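Local structure of type II restriction enzyme BsoBI (Geobacillus stearothermophilus, 1DC1) at residues D[54-59]-D[63-68]; D[67-72]-D[93-98]; D[144-149]-D[187-192]. The protein recognises the double-stranded DNA sequence 5'-CYCGRG-3' as a homodimer that encircles the DNA, and cleaves it after the first cytosine. All blocks are in the same frame, centred on the assembly; numbering follows the deposited sequence.

Contact 1. Residues D[54-59]-D[63-68]; sequences SVAKTP and LYLEDI
Leu65 carries this contact: CD2 touches Val55, and CD1 lies against both Val55 and Ala56. The Leu65 CD2 to Val55 CG2 distance is 3.5 Å, tighter than ordinary van der Waals contact, while Leu65 CD1 lies 3.8 Å from the same Val55 CG2 and 4.0 Å from CB of Ala56. The two larger side chains approach obliquely, and CG2 of Val55 meets both methyls of Leu65. The valine torsion (chi1 -41°) puts CG1 anti to the carbonyl carbon and leaves CG2, between the backbone N and the carbonyl carbon, on the side facing Leu65. No hydrogen bond joins the two segments. Around this pair, Ala56 also touches Asp61 and Leu62, and Thr58 OG1 is hydrogen-bonded to Asp61 N. Beyond Leu65 the chain turns, with Ile68 N bonded to Leu65 O (3.1 Å), and Ile68 packs on Leu49 and Ala52 of helix 21-53. Pro59 and Leu63 pack on helix 88-103, both touching Ile99. The whole is a small apolar patch within an irregular connection between helices 21-53 and 69-75, in the all-helical part of the enzyme, far from its mixed sheet.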
loop_
_atom_site.group_PDB
_atom_site.type_symbol
_atom_site.label_atom_id
_atom_site.label_comp_id
_atom_site.label_asym_id
_atom_site.label_seq_id
_atom_site.Cartn_x
_atom_site.Cartn_y
_atom_site.Cartn_z
ATOM N N SER D 54 -27.421 -21.942 -7.389
ATOM C CA SER D 54 -27.984 -22.721 -8.472
ATOM C C SER D 54 -29.476 -23.043 -8.372
ATOM O O SER D 54 -30.091 -23.442 -9.386
ATOM C CB SER D 54 -27.160 -23.969 -8.693
ATOM O OG SER D 54 -25.953 -23.636 -9.360
ATOM N N VAL D 55 -30.072 -22.868 -7.186
ATOM C CA VAL D 55 -31.512 -23.093 -7.083
ATOM C C VAL D 55 -32.310 -21.944 -7.771
ATOM O O VAL D 55 -33.474 -22.144 -8.104
ATOM C CB VAL D 55 -31.984 -23.336 -5.632
ATOM C CG1 VAL D 55 -30.978 -24.224 -4.906
ATOM C CG2 VAL D 55 -32.184 -22.051 -4.936
ATOM N N ALA D 56 -31.685 -20.776 -8.021
ATOM C CA ALA D 56 -32.345 -19.665 -8.711
ATOM C C ALA D 56 -32.387 -20.059 -10.175
ATOM O O ALA D 56 -31.385 -20.494 -10.749
ATOM C CB ALA D 56 -31.562 -18.397 -8.542
ATOM N N LYS D 57 -33.549 -19.925 -10.801
ATOM C CA LYS D 57 -33.629 -20.303 -12.185
ATOM C C LYS D 57 -33.399 -19.076 -13.018
ATOM O O LYS D 57 -33.091 -19.185 -14.193
ATOM C CB LYS D 57 -34.978 -20.962 -12.474
ATOM C CG LYS D 57 -35.146 -22.410 -11.916
ATOM C CD LYS D 57 -33.947 -22.888 -11.087
ATOM C CE LYS D 57 -33.246 -24.104 -11.695
ATOM N NZ LYS D 57 -32.382 -23.757 -12.872
ATOM N N THR D 58 -33.515 -17.906 -12.398
ATOM C CA THR D 58 -33.293 -16.640 -13.103
ATOM C C THR D 58 -32.498 -15.700 -12.229
ATOM O O THR D 58 -32.524 -15.830 -11.023
ATOM C CB THR D 58 -34.629 -15.916 -13.451
ATOM O OG1 THR D 58 -35.180 -15.332 -12.262
ATOM C CG2 THR D 58 -35.634 -16.899 -14.055
ATOM N N PRO D 59 -31.750 -14.776 -12.837
ATOM C CA PRO D 59 -30.979 -13.834 -12.019
ATOM C C PRO D 59 -31.823 -13.161 -10.954
ATOM O O PRO D 59 -31.381 -13.031 -9.824
ATOM C CB PRO D 59 -30.425 -12.845 -13.039
ATOM C CG PRO D 59 -30.315 -13.636 -14.287
ATOM C CD PRO D 59 -31.476 -14.620 -14.273
ATOM N N LEU D 63 -32.296 -12.830 -5.711
ATOM C CA LEU D 63 -32.683 -11.870 -4.687
ATOM C C LEU D 63 -33.450 -12.509 -3.529
ATOM O O LEU D 63 -33.584 -11.925 -2.453
ATOM C CB LEU D 63 -33.543 -10.801 -5.313
ATOM C CG LEU D 63 -32.764 -9.981 -6.319
ATOM C CD1 LEU D 63 -33.665 -9.007 -7.094
ATOM C CD2 LEU D 63 -31.715 -9.241 -5.513
ATOM N N TYR D 64 -33.976 -13.704 -3.752
ATOM C CA TYR D 64 -34.742 -14.376 -2.705
ATOM C C TYR D 64 -33.988 -15.410 -1.885
ATOM O O TYR D 64 -34.525 -15.964 -0.930
ATOM C CB TYR D 64 -35.996 -15.005 -3.298
ATOM C CG TYR D 64 -36.753 -14.010 -4.106
ATOM C CD1 TYR D 64 -37.053 -12.761 -3.572
ATOM C CD2 TYR D 64 -37.081 -14.272 -5.427
ATOM C CE1 TYR D 64 -37.644 -11.793 -4.335
ATOM C CE2 TYR D 64 -37.673 -13.328 -6.206
ATOM C CZ TYR D 64 -37.952 -12.077 -5.664
ATOM O OH TYR D 64 -38.497 -11.087 -6.461
ATOM N N LEU D 65 -32.746 -15.675 -2.254
ATOM C CA LEU D 65 -31.919 -16.599 -1.495
ATOM C C LEU D 65 -31.159 -15.731 -0.471
ATOM O O LEU D 65 -30.060 -15.226 -0.733
ATOM C CB LEU D 65 -30.981 -17.328 -2.447
ATOM C CG LEU D 65 -31.678 -17.994 -3.654
ATOM C CD1 LEU D 65 -30.674 -18.568 -4.640
ATOM C CD2 LEU D 65 -32.558 -19.081 -3.127
ATOM N N GLU D 66 -31.756 -15.547 0.709
ATOM C CA GLU D 66 -31.126 -14.683 1.692
ATOM C C GLU D 66 -29.711 -15.093 2.074
ATOM O O GLU D 66 -28.863 -14.237 2.334
ATOM C CB GLU D 66 -32.031 -14.515 2.921
ATOM C CG GLU D 66 -32.361 -15.804 3.634
ATOM C CD GLU D 66 -33.140 -15.604 4.954
ATOM O OE1 GLU D 66 -34.050 -14.740 5.029
ATOM O OE2 GLU D 66 -32.831 -16.345 5.919
ATOM N N ASP D 67 -29.430 -16.388 2.045
ATOM C CA ASP D 67 -28.113 -16.926 2.412
ATOM C C ASP D 67 -26.924 -16.466 1.547
ATOM O O ASP D 67 -25.773 -16.556 1.965
ATOM C CB ASP D 67 -28.217 -18.462 2.439
ATOM C CG ASP D 67 -29.136 -19.039 1.270
ATOM O OD1 ASP D 67 -30.356 -18.684 1.164
ATOM O OD2 ASP D 67 -28.644 -19.862 0.456
ATOM N N ILE D 68 -27.216 -15.950 0.357
ATOM C CA ILE D 68 -26.212 -15.507 -0.577
ATOM C C ILE D 68 -26.173 -13.985 -0.812
ATOM O O ILE D 68 -25.390 -13.501 -1.649
ATOM C CB ILE D 68 -26.425 -16.175 -1.943
ATOM C CG1 ILE D 68 -27.704 -15.676 -2.560
ATOM C CG2 ILE D 68 -26.452 -17.714 -1.807
ATOM C CD1 ILE D 68 -27.844 -16.151 -4.004
#

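Contact 2. Residues D[67-72]-D[93-98]; sequences DIQDAL and ESINNL
Leu72 and Ile95 make the close part of this helix-to-helix contact, their side chains crossing at about a right angle. CG2 of Ile95 lies 3.8 Å from CD1 of Leu72 and 4.1 Å from its CB, so that one methyl spans both the base and the tip of the leucine. The CG1 branch of the same isoleucine passes near the leucine backbone, 4.0 Å from Leu72 C. One turn further along helix 88-103, Leu98 comes in with CG anti to its own backbone nitrogen; chi1 166° and chi2 64° together bring its CD2 to 3.5 Å from the carbonyl oxygen Leu72 O. Both leucines also pack on Leu114 of helix 110-152, which closes the buried side of the contact.

Toward Gln69 the fit is looser. The end of Ile95, CD1, is 3.9 Å from Gln69 O and 4.2 Å from Gln69 OE1, a van der Waals contact of a methyl with two oxygens. Gln69 is partly exposed, and its chain bends at chi2 (-49°), turning the amide back toward the loop that precedes the helix, where NE2 is hydrogen-bonded to Leu65 O and Leu62 O. A bound 1,4-dioxane molecule, probably from the crystallisation liquor, lies against the side chain of Ile95.

Nothing polar bridges the two segments themselves; nearby, Ser94 OG is hydrogen-bonded to Ser76 OG, in the loop after helix 69-75. Cohesion across the contact therefore rests on the burial of branched aliphatic groups, with the NE2 of Gln69 bonded to the preceding loop, while OE1 merely lies beside a methyl of Ile95.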
loop_
_atom_site.group_PDB
_atom_site.type_symbol
_atom_site.label_atom_id
_atom_site.label_comp_id
_atom_site.label_asym_id
_atom_site.label_seq_id
_atom_site.Cartn_x
_atom_site.Cartn_y
_atom_site.Cartn_z
ATOM N N ASP D 67 -29.430 -16.388 2.045
ATOM C CA ASP D 67 -28.113 -16.926 2.412
ATOM C C ASP D 67 -26.924 -16.466 1.547
ATOM O O ASP D 67 -25.773 -16.556 1.965
ATOM C CB ASP D 67 -28.217 -18.462 2.439
ATOM C CG ASP D 67 -29.136 -19.039 1.270
ATOM O OD1 ASP D 67 -30.356 -18.684 1.164
ATOM O OD2 ASP D 67 -28.644 -19.862 0.456
ATOM N N ILE D 68 -27.216 -15.950 0.357
ATOM C CA ILE D 68 -26.212 -15.507 -0.577
ATOM C C ILE D 68 -26.173 -13.985 -0.812
ATOM O O ILE D 68 -25.390 -13.501 -1.649
ATOM C CB ILE D 68 -26.425 -16.175 -1.943
ATOM C CG1 ILE D 68 -27.704 -15.676 -2.560
ATOM C CG2 ILE D 68 -26.452 -17.714 -1.807
ATOM C CD1 ILE D 68 -27.844 -16.151 -4.004
ATOM N N GLN D 69 -26.984 -13.216 -0.094
ATOM C CA GLN D 69 -26.970 -11.763 -0.332
ATOM C C GLN D 69 -25.635 -11.058 -0.095
ATOM O O GLN D 69 -25.294 -10.127 -0.834
ATOM C CB GLN D 69 -28.089 -11.045 0.445
ATOM C CG GLN D 69 -29.529 -11.522 0.089
ATOM C CD GLN D 69 -29.811 -11.569 -1.410
ATOM O OE1 GLN D 69 -29.876 -10.517 -2.093
ATOM N NE2 GLN D 69 -29.959 -12.794 -1.949
ATOM N N ASP D 70 -24.857 -11.479 0.894
ATOM C CA ASP D 70 -23.566 -10.833 1.115
ATOM C C ASP D 70 -22.622 -11.129 -0.034
ATOM O O ASP D 70 -21.901 -10.242 -0.496
ATOM C CB ASP D 70 -23.014 -11.285 2.461
ATOM C CG ASP D 70 -23.897 -10.818 3.627
ATOM O OD1 ASP D 70 -24.263 -9.624 3.691
ATOM O OD2 ASP D 70 -24.245 -11.640 4.479
ATOM N N ALA D 71 -22.658 -12.373 -0.508
ATOM C CA ALA D 71 -21.851 -12.823 -1.654
ATOM C C ALA D 71 -22.272 -12.003 -2.901
ATOM O O ALA D 71 -21.432 -11.562 -3.687
ATOM C CB ALA D 71 -22.073 -14.318 -1.900
ATOM N N LEU D 72 -23.586 -11.800 -3.087
ATOM C CA LEU D 72 -24.089 -11.005 -4.207
ATOM C C LEU D 72 -23.553 -9.562 -4.105
ATOM O O LEU D 72 -23.128 -8.983 -5.126
ATOM C CB LEU D 72 -25.634 -10.928 -4.248
ATOM C CG LEU D 72 -26.505 -12.143 -4.525
ATOM C CD1 LEU D 72 -27.972 -11.635 -4.683
ATOM C CD2 LEU D 72 -26.044 -12.852 -5.783
ATOM N N GLU D 93 -28.957 -1.367 -4.482
ATOM C CA GLU D 93 -28.767 -0.846 -5.802
ATOM C C GLU D 93 -27.581 -1.528 -6.486
ATOM O O GLU D 93 -27.656 -1.875 -7.649
ATOM C CB GLU D 93 -28.550 0.633 -5.690
ATOM C CG GLU D 93 -29.288 1.420 -6.696
ATOM C CD GLU D 93 -28.782 2.846 -6.713
ATOM O OE1 GLU D 93 -29.049 3.580 -5.707
ATOM O OE2 GLU D 93 -28.114 3.209 -7.723
ATOM N N SER D 94 -26.498 -1.716 -5.755
ATOM C CA SER D 94 -25.321 -2.366 -6.307
ATOM C C SER D 94 -25.690 -3.781 -6.760
ATOM O O SER D 94 -25.252 -4.235 -7.807
ATOM C CB SER D 94 -24.192 -2.476 -5.239
ATOM O OG SER D 94 -22.929 -2.797 -5.832
ATOM N N ILE D 95 -26.482 -4.485 -5.957
ATOM C CA ILE D 95 -26.843 -5.846 -6.322
ATOM C C ILE D 95 -27.712 -5.821 -7.574
ATOM O O ILE D 95 -27.528 -6.644 -8.457
ATOM C CB ILE D 95 -27.553 -6.605 -5.151
ATOM C CG1 ILE D 95 -26.567 -6.878 -4.002
ATOM C CG2 ILE D 95 -28.116 -7.955 -5.659
ATOM C CD1 ILE D 95 -27.243 -7.314 -2.714
ATOM N N ASN D 96 -28.639 -4.874 -7.669
ATOM C CA ASN D 96 -29.463 -4.784 -8.875
ATOM C C ASN D 96 -28.601 -4.495 -10.105
ATOM O O ASN D 96 -28.862 -5.014 -11.196
ATOM C CB ASN D 96 -30.557 -3.720 -8.704
ATOM C CG ASN D 96 -31.573 -4.110 -7.622
ATOM O OD1 ASN D 96 -31.831 -5.308 -7.380
ATOM N ND2 ASN D 96 -32.144 -3.104 -6.952
ATOM N N ASN D 97 -27.550 -3.702 -9.927
ATOM C CA ASN D 97 -26.681 -3.384 -11.056
ATOM C C ASN D 97 -26.014 -4.652 -11.547
ATOM O O ASN D 97 -25.875 -4.869 -12.746
ATOM C CB ASN D 97 -25.644 -2.359 -10.632
ATOM C CG ASN D 97 -26.261 -0.978 -10.388
ATOM O OD1 ASN D 97 -27.363 -0.671 -10.895
ATOM N ND2 ASN D 97 -25.561 -0.139 -9.604
ATOM N N LEU D 98 -25.621 -5.502 -10.605
ATOM C CA LEU D 98 -24.965 -6.750 -10.957
ATOM C C LEU D 98 -25.950 -7.607 -11.755
ATOM O O LEU D 98 -25.611 -8.167 -12.813
ATOM C CB LEU D 98 -24.518 -7.478 -9.665
ATOM C CG LEU D 98 -24.122 -8.939 -9.897
ATOM C CD1 LEU D 98 -22.896 -9.039 -10.808
ATOM C CD2 LEU D 98 -23.905 -9.630 -8.524
#

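Contact 3. Residues D[144-149]-D[187-192]; sequences RAIISA and ISWTIN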
loop_
_atom_site.group_PDB
_atom_site.type_symbol
_atom_site.label_atom_id
_atom_site.label_comp_id
_atom_site.label_asym_id
_atom_site.label_seq_id
_atom_site.Cartn_x
_atom_site.Cartn_y
_atom_site.Cartn_z
ATOM N N ARG D 144 11.120 -15.132 17.397
ATOM C CA ARG D 144 11.883 -16.383 17.438
ATOM C C ARG D 144 13.347 -16.042 17.676
ATOM O O ARG D 144 14.016 -16.728 18.456
ATOM C CB ARG D 144 11.730 -17.156 16.122
ATOM C CG ARG D 144 12.499 -18.449 16.045
ATOM C CD ARG D 144 11.793 -19.481 16.920
ATOM N NE ARG D 144 12.514 -19.710 18.179
ATOM C CZ ARG D 144 12.052 -20.394 19.229
ATOM N NH1 ARG D 144 10.842 -20.948 19.226
ATOM N NH2 ARG D 144 12.856 -20.564 20.267
ATOM N N ALA D 145 13.854 -14.999 17.009
ATOM C CA ALA D 145 15.256 -14.580 17.194
ATOM C C ALA D 145 15.524 -14.086 18.652
ATOM O O ALA D 145 16.561 -14.374 19.238
ATOM C CB ALA D 145 15.611 -13.499 16.180
ATOM N N ILE D 146 14.560 -13.371 19.224
ATOM C CA ILE D 146 14.631 -12.850 20.577
ATOM C C ILE D 146 14.613 -13.999 21.592
ATOM O O ILE D 146 15.492 -14.061 22.441
ATOM C CB ILE D 146 13.422 -11.895 20.870
ATOM C CG1 ILE D 146 13.519 -10.619 19.976
ATOM C CG2 ILE D 146 13.319 -11.624 22.434
ATOM C CD1 ILE D 146 14.009 -9.409 20.680
ATOM N N ILE D 147 13.625 -14.890 21.526
ATOM C CA ILE D 147 13.585 -16.013 22.478
ATOM C C ILE D 147 14.762 -16.978 22.312
ATOM O O ILE D 147 15.277 -17.483 23.295
ATOM C CB ILE D 147 12.172 -16.736 22.510
ATOM C CG1 ILE D 147 11.837 -17.479 21.227
ATOM C CG2 ILE D 147 11.093 -15.663 22.801
ATOM C CD1 ILE D 147 10.424 -18.020 21.270
ATOM N N SER D 148 15.237 -17.200 21.089
ATOM C CA SER D 148 16.417 -18.046 20.937
ATOM C C SER D 148 17.630 -17.378 21.569
ATOM O O SER D 148 18.433 -18.052 22.212
ATOM C CB SER D 148 16.692 -18.348 19.481
ATOM O OG SER D 148 15.855 -19.425 19.147
ATOM N N ALA D 149 17.774 -16.070 21.397
ATOM C CA ALA D 149 18.874 -15.361 22.028
ATOM C C ALA D 149 18.814 -15.520 23.570
ATOM O O ALA D 149 19.847 -15.698 24.213
ATOM C CB ALA D 149 18.837 -13.886 21.664
ATOM N N ILE D 187 7.226 -10.344 25.293
ATOM C CA ILE D 187 8.197 -11.224 25.951
ATOM C C ILE D 187 8.805 -10.360 27.029
ATOM O O ILE D 187 9.018 -9.147 26.821
ATOM C CB ILE D 187 9.311 -11.672 24.972
ATOM C CG1 ILE D 187 8.684 -12.485 23.823
ATOM C CG2 ILE D 187 10.469 -12.405 25.724
ATOM C CD1 ILE D 187 8.183 -13.849 24.229
ATOM N N SER D 188 9.071 -10.964 28.176
ATOM C CA SER D 188 9.640 -10.210 29.273
ATOM C C SER D 188 10.795 -10.949 29.932
ATOM O O SER D 188 10.707 -12.141 30.153
ATOM C CB SER D 188 8.532 -9.940 30.275
ATOM O OG SER D 188 9.011 -9.064 31.270
ATOM N N TRP D 189 11.868 -10.254 30.271
ATOM C CA TRP D 189 13.023 -10.885 30.927
ATOM C C TRP D 189 13.721 -9.916 31.909
ATOM O O TRP D 189 13.328 -8.742 32.087
ATOM C CB TRP D 189 14.076 -11.334 29.902
ATOM C CG TRP D 189 14.665 -10.169 29.111
ATOM C CD1 TRP D 189 15.844 -9.476 29.362
ATOM C CD2 TRP D 189 14.085 -9.565 27.917
ATOM N NE1 TRP D 189 16.018 -8.497 28.387
ATOM C CE2 TRP D 189 14.965 -8.526 27.499
ATOM C CE3 TRP D 189 12.910 -9.810 27.170
ATOM C CZ2 TRP D 189 14.693 -7.727 26.346
ATOM C CZ3 TRP D 189 12.644 -9.026 26.026
ATOM C CH2 TRP D 189 13.520 -8.007 25.629
ATOM N N THR D 190 14.760 -10.428 32.557
ATOM C CA THR D 190 15.560 -9.652 33.500
ATOM C C THR D 190 17.018 -9.923 33.137
ATOM O O THR D 190 17.433 -11.070 33.014
ATOM C CB THR D 190 15.339 -10.078 34.953
ATOM O OG1 THR D 190 13.981 -9.861 35.317
ATOM C CG2 THR D 190 16.217 -9.259 35.875
ATOM N N ILE D 191 17.775 -8.851 32.942
ATOM C CA ILE D 191 19.176 -8.959 32.588
ATOM C C ILE D 191 19.936 -7.972 33.496
ATOM O O ILE D 191 19.574 -6.815 33.588
ATOM C CB ILE D 191 19.394 -8.602 31.074
ATOM C CG1 ILE D 191 20.882 -8.484 30.779
ATOM C CG2 ILE D 191 18.710 -7.289 30.712
ATOM C CD1 ILE D 191 21.463 -9.745 30.205
ATOM N N ASN D 192 20.967 -8.427 34.191
ATOM C CA ASN D 192 21.735 -7.547 35.088
ATOM C C ASN D 192 20.861 -6.862 36.144
ATOM O O ASN D 192 21.140 -5.727 36.529
ATOM C CB ASN D 192 22.452 -6.436 34.293
ATOM C CG ASN D 192 23.597 -6.969 33.433
ATOM O OD1 ASN D 192 24.393 -7.791 33.881
ATOM N ND2 ASN D 192 23.677 -6.500 32.189
#
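Ile146 and Ile147 on helix 110-152 pack against Ile187 and Trp189 in a buried helix-on-sheet contact, where the end of the long helix lies over strand 184-191. The short helical and strand segments run in nearly the same direction, at 26°, with their axes 10.3 Å apart. The closest meeting is between Ile147 CG2 and Ile187 CD1, at 3.7 Å, and the two side chains cross at about a right angle. In Ile147 the longer branch, CG1, takes the place between backbone N and carbonyl carbon (chi1 68°), which leaves CG2 to do the touching. Ile146 sits farther off: its CG2 is 4.4 Å from Ile187 CG2 and 4.5 Å from Trp189 CZ3, approaching the indole obliquely.

Both partners have further contacts. Trp189 NE1 is hydrogen-bonded to Ile321 O at the end of helix 310-321, and that helix also supplies Cys317 against Ile146. Ile147 CD1 lies 3.4 Å above the plane of the Arg144 guanidinium, offset toward its rim, and this group forms salt bridges to Asp177 and Glu181. Ser148 OG stands at the guanidinium edge, in its plane; it accepts a weak bond from NH2 and gives another weak one to Arg144 O. Strand 184-191 itself is flanked by strands 157-161 and 194-199, and Tyr157 touches both Ile147 and Ile187. A helix laid along a mixed sheet in this way, with isoleucines and a tryptophan at the interface, is consistent with the alpha/beta core of PD-(D/E)XK nucleases, the clan to which BsoBI belongs.

Overall arrangement
Contacts 1 and 2 lie about 10 Å apart between centres and share Asp67 and Ile68; Leu63 of contact 1 touches Ile95 of contact 2, so helix 88-103 serves both. Contact 3 is at the other end, its centre more than 50 Å from theirs. Helix 110-152 reaches all three, touching Pro59 through Phe110, covering contact 2 through Leu114 and supplying one segment of contact 3. Contact 1 is a surface patch between loop segments, contact 2 a buried helix pair, contact 3 a buried helix-on-sheet packing. All are apolar across their segments, but nearby polar groups differ: backbone, hydroxyl and glutamine-amide bonds by the first two, arginine salt bridges and an indole hydrogen bond by the third.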